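Local coordinates for fluoroacetyl coenzyme A thioesterase (Streptomyces cattleya, PDB 3KUV) that hydrolyses fluoroacetyl-CoA to fluoroacetate and coenzyme A, and so confers fluoroacetate resistance, while sparing acetyl-CoA, at the interface of chains A and B. Coordinates in Å, arbitrary orientation; residue numbers count along the deposited sequence, not the author numbering. Chains: chain A/B, Fluoroacetyl coenzyme A thioesterase.

The interface of chains A and B. Residues chain A 51, 54-55; chain B 30-32.
B:Ser30 lies against one face of the indole of A:Trp51, its CB 3.7 Å from the centroid of the six-membered ring in a CH-pi contact. Its hydroxyl OG sits above the same face nearer the rim, 3.2 Å from the pyrrole nitrogen NE1 of A:Trp51 but well off the line of the N-H, at most a poor hydrogen bond. At the indole edge, in plane, comes the carboxylate carbon of B:Glu32. The indole N-H bonds to the carboxylate oxygen OE2 of B:Glu32, a little out of the ring plane, 2.8 Å from NE1 of A:Trp51 and 153° at the hydrogen. OE2 is approached from above the carboxylate plane, the ring and carboxylate being turned 47° apart. A bend at chi2 (80°) folds the glutamate back so that its head reaches the indole while its stem stays beside A:Val54, whose CG1 touches CB of B:Glu32 at 3.9 Å. Over the same face of the carboxylate that the indole N-H meets, the aliphatic CG of A:Arg55 packs 3.8 Å from CD of B:Glu32. Its guanidinium makes no salt bridge here, though its charge may help stabilise the carboxylate. The three chain A residues belong to helix 42-56, the long helix of the hot-dog fold, and meet short helix 31-34 of chain B, with B:Ser30 in the loop before it. The patch recurs by two-fold symmetry in the homodimer, its centre about 6 Å from active-site A:Glu50.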
loop_
_atom_site.group_PDB
_atom_site.type_symbol
_atom_site.label_atom_id
_atom_site.label_comp_id
_atom_site.label_asym_id
_atom_site.label_seq_id
_atom_site.Cartn_x
_atom_site.Cartn_y
_atom_site.Cartn_z
ATOM N N TRP A 51 1.232 -10.334 -0.224
ATOM C CA TRP A 51 1.806 -11.547 0.383
ATOM C C TRP A 51 0.949 -12.818 0.104
ATOM O O TRP A 51 1.502 -13.910 -0.244
ATOM C CB TRP A 51 1.943 -11.287 1.890
ATOM C CG TRP A 51 2.692 -12.403 2.674
ATOM C CD1 TRP A 51 3.368 -13.489 2.176
ATOM C CD2 TRP A 51 2.802 -12.428 4.068
ATOM N NE1 TRP A 51 3.862 -14.247 3.283
ATOM C CE2 TRP A 51 3.562 -13.587 4.438
ATOM C CE3 TRP A 51 2.358 -11.554 5.080
ATOM C CZ2 TRP A 51 3.805 -13.930 5.789
ATOM C CZ3 TRP A 51 2.598 -11.881 6.475
ATOM C CH2 TRP A 51 3.335 -13.095 6.803
ATOM N N VAL A 54 1.639 -13.773 -3.507
ATOM C CA VAL A 54 2.968 -14.374 -3.642
ATOM C C VAL A 54 2.949 -15.843 -3.167
ATOM O O VAL A 54 3.557 -16.647 -3.897
ATOM C CB VAL A 54 3.971 -13.541 -2.779
ATOM C CG1 VAL A 54 5.270 -14.328 -2.536
ATOM C CG2 VAL A 54 4.262 -12.199 -3.419
ATOM N N ARG A 55 2.320 -16.162 -2.053
ATOM C CA ARG A 55 2.267 -17.589 -1.557
ATOM C C ARG A 55 1.440 -18.385 -2.574
ATOM O O ARG A 55 1.811 -19.515 -2.926
ATOM C CB ARG A 55 1.569 -17.643 -0.235
ATOM C CG ARG A 55 2.550 -17.093 0.875
ATOM C CD ARG A 55 2.013 -17.163 2.181
ATOM N NE ARG A 55 1.787 -18.574 2.634
ATOM C CZ ARG A 55 1.192 -18.865 3.745
ATOM N NH1 ARG A 55 0.648 -17.902 4.500
ATOM N NH2 ARG A 55 1.158 -20.150 4.157
ATOM N N SER B 30 7.463 -12.183 7.225
ATOM C CA SER B 30 7.222 -12.978 6.023
ATOM C C SER B 30 8.511 -13.521 5.528
ATOM O O SER B 30 9.381 -12.764 5.065
ATOM C CB SER B 30 6.665 -12.045 4.903
ATOM O OG SER B 30 6.664 -12.773 3.671
ATOM N N PRO B 31 8.677 -14.855 5.572
ATOM C CA PRO B 31 9.804 -15.473 4.905
ATOM C C PRO B 31 9.871 -15.265 3.415
ATOM O O PRO B 31 10.972 -15.185 2.879
ATOM C CB PRO B 31 9.659 -17.003 5.286
ATOM C CG PRO B 31 8.615 -17.024 6.389
ATOM C CD PRO B 31 7.737 -15.808 6.156
ATOM N N GLU B 32 8.698 -15.095 2.790
ATOM C CA GLU B 32 8.711 -14.870 1.351
ATOM C C GLU B 32 9.349 -13.451 1.075
ATOM O O GLU B 32 10.233 -13.317 0.193
ATOM C CB GLU B 32 7.251 -14.878 0.785
ATOM C CG GLU B 32 6.710 -16.317 0.721
ATOM C CD GLU B 32 6.208 -16.864 2.045
ATOM O OE1 GLU B 32 5.894 -18.059 2.025
ATOM O OE2 GLU B 32 5.916 -16.163 3.016
#